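Local coordinates for TATA-box-binding protein (PDB 2Z8U) that probably binds the TATA box of archaeal promoters as a general transcription factor and so helps activate genes transcribed by RNA polymerase, at residues Asp29-Glu32 and Val33-Leu37; Leu62-Arg65 and Ser66-Asn70. All blocks are in the same frame, centred on the assembly; numbering follows the deposited sequence.

Interaction 1: residues Asp29-Glu32 and Val33-Leu37; sequences DLEE and VAMIL
Val33, Ala34 and Met35 each send a backbone N-H back one turn to Asp29, Leu30 and Glu31. The pattern is that of an alpha helix, each N-H pairing four residues back: Val33 N to Asp29 O is 3.2 Å, Ala34 N to Leu30 O is 2.9 Å, and Met35 N to Glu31 O is 3.1 Å. The next bond in the series, Ile36 N to Glu32 O, is weak at 3.4 Å, with an angle at the hydrogen of 123°. Near this point Val33 O takes two donors, Ile36 N and Leu37 N.

At the other end the polar contact is a cap. Asp29 stands at the N-cap, and its OD1 accepts from Glu32 N at 3.3 Å; the bond is fairly straight (162° at the hydrogen), but the donor arrives from above the carboxylate plane. The Asp29 side chain reaches this place with CG anti to the backbone N (chi1 178°).

This capped two-turn helix belongs to the first of the two repeats of the TBP saddle, where it packs on the sheet and against helix 77-94. Its apolar side carries Leu30 and Val33, whose methyls CD2 and CG2 meet loosely at 4.4 Å. Val33 CG2 lies beside the backbone N, and from there it comes within 3.4 Å of Asp29 O. Beyond the helix, Leu30 rests on Ile63 and Tyr42, and Val33 on Leu50 and Leu91.

Along the exposed side the contacts are van der Waals ones between CH groups and oxygens. Met35 folds its CG against the preceding turn, 3.3 Å from Glu31 O, then runs extended to a methyl that passes Glu31 at an angle. The carboxylate of Glu31 touches that methyl only through OE2.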
ATOM      1  N   ASP B  29      39.288  18.137  -5.928  1.00 36.14           N
ATOM      2  CA  ASP B  29      40.079  16.929  -6.127  1.00 35.55           C
ATOM      3  C   ASP B  29      40.211  16.255  -4.773  1.00 33.80           C
ATOM      4  O   ASP B  29      41.072  16.615  -3.990  1.00 33.64           O
ATOM      5  CB  ASP B  29      41.440  17.332  -6.725  1.00 35.63           C
ATOM      6  CG  ASP B  29      42.399  16.174  -6.933  1.00 37.57           C
ATOM      7  OD1 ASP B  29      42.201  15.041  -6.430  1.00 39.67           O
ATOM      8  OD2 ASP B  29      43.386  16.432  -7.659  1.00 37.80           O
ATOM      9  N   LEU B  30      39.367  15.263  -4.503  1.00 33.25           N
ATOM     10  CA  LEU B  30      39.374  14.594  -3.177  1.00 32.71           C
ATOM     11  C   LEU B  30      40.636  13.766  -2.869  1.00 32.60           C
ATOM     12  O   LEU B  30      40.998  13.605  -1.697  1.00 31.67           O
ATOM     13  CB  LEU B  30      38.111  13.730  -3.008  1.00 33.54           C
ATOM     14  CG  LEU B  30      36.790  14.522  -3.044  1.00 33.51           C
ATOM     15  CD1 LEU B  30      35.617  13.585  -2.889  1.00 34.53           C
ATOM     16  CD2 LEU B  30      36.764  15.622  -1.955  1.00 34.81           C
ATOM     17  N   GLU B  31      41.295  13.237  -3.901  1.00 32.29           N
ATOM     18  CA  GLU B  31      42.585  12.568  -3.690  1.00 33.65           C
ATOM     19  C   GLU B  31      43.630  13.520  -3.045  1.00 32.70           C
ATOM     20  O   GLU B  31      44.340  13.132  -2.117  1.00 32.93           O
ATOM     21  CB  GLU B  31      43.121  11.936  -4.978  1.00 33.56           C
ATOM     22  CG  GLU B  31      44.529  11.316  -4.799  1.00 36.44           C
ATOM     23  CD  GLU B  31      45.039  10.568  -6.013  1.00 37.12           C
ATOM     24  OE1 GLU B  31      44.413  10.679  -7.099  1.00 41.72           O
ATOM     25  OE2 GLU B  31      46.070   9.859  -5.877  1.00 41.20           O
ATOM     26  N   GLU B  32      43.717  14.753  -3.535  1.00 32.11           N
ATOM     27  CA  GLU B  32      44.615  15.747  -2.959  1.00 32.78           C
ATOM     28  C   GLU B  32      44.153  16.222  -1.580  1.00 32.47           C
ATOM     29  O   GLU B  32      44.977  16.482  -0.720  1.00 33.77           O
ATOM     30  CB  GLU B  32      44.790  16.936  -3.904  1.00 33.51           C
ATOM     31  CG  GLU B  32      45.713  16.611  -5.084  1.00 35.70           C
ATOM     32  CD  GLU B  32      46.138  17.842  -5.859  1.00 39.74           C
ATOM     33  OE1 GLU B  32      45.646  18.948  -5.552  1.00 40.99           O
ATOM     34  OE2 GLU B  32      46.964  17.692  -6.784  1.00 42.35           O
ATOM     35  N   VAL B  33      42.841  16.327  -1.365  1.00 32.50           N
ATOM     36  CA  VAL B  33      42.300  16.642  -0.015  1.00 32.49           C
ATOM     37  C   VAL B  33      42.751  15.554   0.967  1.00 32.76           C
ATOM     38  O   VAL B  33      43.250  15.843   2.066  1.00 33.00           O
ATOM     39  CB  VAL B  33      40.748  16.794  -0.048  1.00 32.12           C
ATOM     40  CG1 VAL B  33      40.172  17.018   1.341  1.00 33.22           C
ATOM     41  CG2 VAL B  33      40.339  17.946  -0.960  1.00 32.25           C
ATOM     42  N   ALA B  34      42.639  14.293   0.561  1.00 33.10           N
ATOM     43  CA  ALA B  34      43.086  13.200   1.427  1.00 33.04           C
ATOM     44  C   ALA B  34      44.592  13.225   1.707  1.00 33.59           C
ATOM     45  O   ALA B  34      45.040  12.776   2.772  1.00 33.71           O
ATOM     46  CB  ALA B  34      42.657  11.856   0.848  1.00 33.05           C
ATOM     47  N   MET B  35      45.376  13.758   0.769  1.00 32.75           N
ATOM     48  CA  MET B  35      46.817  13.919   0.994  1.00 33.53           C
ATOM     49  C   MET B  35      47.158  14.919   2.096  1.00 34.24           C
ATOM     50  O   MET B  35      48.233  14.858   2.677  1.00 33.94           O
ATOM     51  CB  MET B  35      47.526  14.358  -0.279  1.00 32.47           C
ATOM     52  CG  MET B  35      47.578  13.291  -1.333  1.00 32.73           C
ATOM     53  SD  MET B  35      48.393  13.955  -2.782  1.00 33.02           S
ATOM     54  CE  MET B  35      48.443  12.549  -3.828  1.00 32.62           C
ATOM     55  N   ILE B  36      46.265  15.845   2.382  1.00 35.47           N
ATOM     56  CA  ILE B  36      46.645  16.862   3.359  1.00 37.44           C
ATOM     57  C   ILE B  36      45.838  16.860   4.642  1.00 38.48           C
ATOM     58  O   ILE B  36      46.371  17.216   5.694  1.00 38.98           O
ATOM     59  CB  ILE B  36      46.715  18.273   2.748  1.00 38.09           C
ATOM     60  CG1 ILE B  36      45.376  18.647   2.139  1.00 38.62           C
ATOM     61  CG2 ILE B  36      47.917  18.379   1.759  1.00 37.52           C
ATOM     62  CD1 ILE B  36      45.291  20.041   1.582  1.00 42.13           C
ATOM     63  N   LEU B  37      44.572  16.473   4.584  1.00 39.42           N
ATOM     64  CA  LEU B  37      43.804  16.363   5.822  1.00 41.01           C
ATOM     65  C   LEU B  37      44.223  15.143   6.623  1.00 42.55           C
ATOM     66  O   LEU B  37      44.204  14.025   6.117  1.00 42.64           O
ATOM     67  CB  LEU B  37      42.304  16.315   5.565  1.00 40.04           C
ATOM     68  CG  LEU B  37      41.683  17.511   4.855  1.00 39.32           C
ATOM     69  CD1 LEU B  37      40.168  17.344   4.849  1.00 38.04           C
ATOM     70  CD2 LEU B  37      42.091  18.826   5.512  1.00 40.29           C
TER

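Interaction 2: residues Leu62-Arg65 and Ser66-Asn70; sequences LIFR and SGKVN
The Phe64 ring meets the returning strand with its edge: Lys68 O lies near the ring plane beside CD2, and the amide end of Asn70 comes to the same plane. Over one face sits Leu62, its CD1 4.2 Å from Phe64 CZ. The extended Lys68 chain runs alongside the ring, pointing the same way, with its CD 4.1 Å from Phe64 CD2; its ammonium goes on to a salt bridge with Glu129 of the second subunit.

Backbone bonds set the register. Leu62 and Asn70 form an antiparallel hydrogen-bonded pair, with Leu62 N to Asn70 O at 2.8 Å and Asn70 N to Leu62 O at 3.0 Å. Ile63 and Val69, the adjoining non-hydrogen-bonded pair, put methyls CG2 and CG2 together on the face that Leu30 packs against.

The reversal is gripped twice at Phe64: its N donates to Lys68 O (2.9 Å), while its O takes Gly67 N from above the carbonyl plane. Ser66 adds an ST turn; with OG held between the backbone N and carbonyl carbon (chi1 70°), that oxygen accepts from Lys68 N at 3.1 Å.

A type I turn from Phe64 to Gly67, whose closing glycine has a positive phi (98°), defines a 3:5 hairpin with a G1 bulge. Its Leu62 and Asn70 face, packed here by Leu126 and Glu129 of the second subunit, corresponds to the concave underside of the TBP saddle, which grips the minor groove in complexes of relatives.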
ATOM      1  N   LEU B  62      31.922  15.686   5.841  1.00 35.60           N
ATOM      2  CA  LEU B  62      31.810  14.867   4.660  1.00 35.92           C
ATOM      3  C   LEU B  62      31.945  15.815   3.486  1.00 35.77           C
ATOM      4  O   LEU B  62      31.198  16.799   3.387  1.00 34.96           O
ATOM      5  CB  LEU B  62      30.466  14.127   4.626  1.00 36.55           C
ATOM      6  CG  LEU B  62      30.061  13.340   3.363  1.00 35.93           C
ATOM      7  CD1 LEU B  62      31.046  12.246   2.995  1.00 37.00           C
ATOM      8  CD2 LEU B  62      28.658  12.755   3.541  1.00 37.05           C
ATOM      9  N   ILE B  63      32.954  15.564   2.649  1.00 35.86           N
ATOM     10  CA  ILE B  63      33.251  16.455   1.537  1.00 36.23           C
ATOM     11  C   ILE B  63      33.065  15.744   0.193  1.00 36.92           C
ATOM     12  O   ILE B  63      33.640  14.677  -0.023  1.00 35.67           O
ATOM     13  CB  ILE B  63      34.701  16.999   1.601  1.00 36.50           C
ATOM     14  CG1 ILE B  63      35.016  17.569   2.996  1.00 36.90           C
ATOM     15  CG2 ILE B  63      34.927  18.025   0.470  1.00 36.95           C
ATOM     16  CD1 ILE B  63      36.442  18.042   3.183  1.00 36.32           C
ATOM     17  N   PHE B  64      32.312  16.369  -0.714  1.00 36.52           N
ATOM     18  CA  PHE B  64      32.085  15.799  -2.045  1.00 38.04           C
ATOM     19  C   PHE B  64      32.876  16.542  -3.133  1.00 37.35           C
ATOM     20  O   PHE B  64      33.256  17.697  -2.948  1.00 36.16           O
ATOM     21  CB  PHE B  64      30.583  15.825  -2.355  1.00 38.89           C
ATOM     22  CG  PHE B  64      29.778  14.829  -1.556  1.00 40.96           C
ATOM     23  CD1 PHE B  64      29.790  13.471  -1.895  1.00 41.63           C
ATOM     24  CD2 PHE B  64      29.012  15.240  -0.484  1.00 42.46           C
ATOM     25  CE1 PHE B  64      29.040  12.540  -1.167  1.00 42.81           C
ATOM     26  CE2 PHE B  64      28.245  14.318   0.251  1.00 44.84           C
ATOM     27  CZ  PHE B  64      28.265  12.963  -0.099  1.00 41.60           C
ATOM     28  N   ARG B  65      33.113  15.871  -4.267  1.00 37.68           N
ATOM     29  CA  ARG B  65      33.731  16.488  -5.449  1.00 39.11           C
ATOM     30  C   ARG B  65      32.955  17.742  -5.930  1.00 37.94           C
ATOM     31  O   ARG B  65      33.552  18.687  -6.405  1.00 38.34           O
ATOM     32  CB  ARG B  65      33.843  15.438  -6.585  1.00 39.00           C
ATOM     33  CG  ARG B  65      34.651  15.853  -7.811  1.00 42.26           C
ATOM     34  CD  ARG B  65      35.176  14.615  -8.615  1.00 42.80           C
ATOM     35  NE  ARG B  65      35.920  13.690  -7.741  1.00 50.18           N
ATOM     36  CZ  ARG B  65      37.209  13.816  -7.392  1.00 52.61           C
ATOM     37  NH1 ARG B  65      37.967  14.805  -7.867  1.00 53.67           N
ATOM     38  NH2 ARG B  65      37.755  12.931  -6.565  1.00 52.22           N
ATOM     39  N   SER B  66      31.634  17.735  -5.795  1.00 37.95           N
ATOM     40  CA  SER B  66      30.783  18.914  -6.095  1.00 38.12           C
ATOM     41  C   SER B  66      31.127  20.156  -5.261  1.00 37.83           C
ATOM     42  O   SER B  66      30.725  21.267  -5.594  1.00 38.52           O
ATOM     43  CB  SER B  66      29.316  18.576  -5.843  1.00 38.10           C
ATOM     44  OG  SER B  66      29.086  18.421  -4.440  1.00 36.61           O
ATOM     45  N   GLY B  67      31.836  19.961  -4.162  1.00 37.24           N
ATOM     46  CA  GLY B  67      32.113  21.052  -3.233  1.00 36.99           C
ATOM     47  C   GLY B  67      31.159  21.064  -2.052  1.00 36.16           C
ATOM     48  O   GLY B  67      31.395  21.800  -1.088  1.00 35.18           O
ATOM     49  N   LYS B  68      30.092  20.261  -2.125  1.00 35.90           N
ATOM     50  CA  LYS B  68      29.159  20.097  -0.995  1.00 36.41           C
ATOM     51  C   LYS B  68      29.867  19.523   0.224  1.00 36.03           C
ATOM     52  O   LYS B  68      30.644  18.570   0.111  1.00 34.75           O
ATOM     53  CB  LYS B  68      27.990  19.175  -1.356  1.00 36.62           C
ATOM     54  CG  LYS B  68      27.045  18.886  -0.172  1.00 42.20           C
ATOM     55  CD  LYS B  68      25.923  17.970  -0.637  1.00 46.25           C
ATOM     56  CE  LYS B  68      24.863  17.804   0.416  1.00 48.86           C
ATOM     57  NZ  LYS B  68      23.862  16.803  -0.071  1.00 52.80           N
ATOM     58  N   VAL B  69      29.569  20.100   1.385  1.00 35.77           N
ATOM     59  CA  VAL B  69      30.103  19.673   2.658  1.00 35.80           C
ATOM     60  C   VAL B  69      28.918  19.509   3.631  1.00 36.97           C
ATOM     61  O   VAL B  69      28.005  20.364   3.693  1.00 37.71           O
ATOM     62  CB  VAL B  69      31.147  20.697   3.214  1.00 35.02           C
ATOM     63  CG1 VAL B  69      31.615  20.311   4.644  1.00 37.67           C
ATOM     64  CG2 VAL B  69      32.367  20.831   2.279  1.00 36.08           C
ATOM     65  N   ASN B  70      28.921  18.398   4.370  1.00 37.29           N
ATOM     66  CA  ASN B  70      27.992  18.183   5.485  1.00 38.35           C
ATOM     67  C   ASN B  70      28.849  18.019   6.734  1.00 37.84           C
ATOM     68  O   ASN B  70      29.927  17.411   6.683  1.00 37.15           O
ATOM     69  CB  ASN B  70      27.138  16.940   5.254  1.00 38.69           C
ATOM     70  CG  ASN B  70      26.165  17.093   4.075  1.00 43.83           C
ATOM     71  OD1 ASN B  70      25.661  18.188   3.786  1.00 48.45           O
ATOM     72  ND2 ASN B  70      25.906  15.987   3.384  1.00 47.89           N
TER

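Following the chain from the N terminus, interaction 1 comes first, winding up the helix that comes after strand 14-23; interaction 2 opens only after the chain has passed through strands 40-41 and 50-54. Both are local, turning the chain through a few residues each, so they stand in series and neither nest nor cross. Their centres are about 12 Å apart, and they touch in space: Leu30 CD1 lies 3.6 Å from Ile63 O, and the Arg65 guanidinium packs beside the start of the helix, with a weak hydrogen bond to Tyr42. Together they tie helix 30-36 to the hairpin of strands 59-63 and 68-72 within the first repeat.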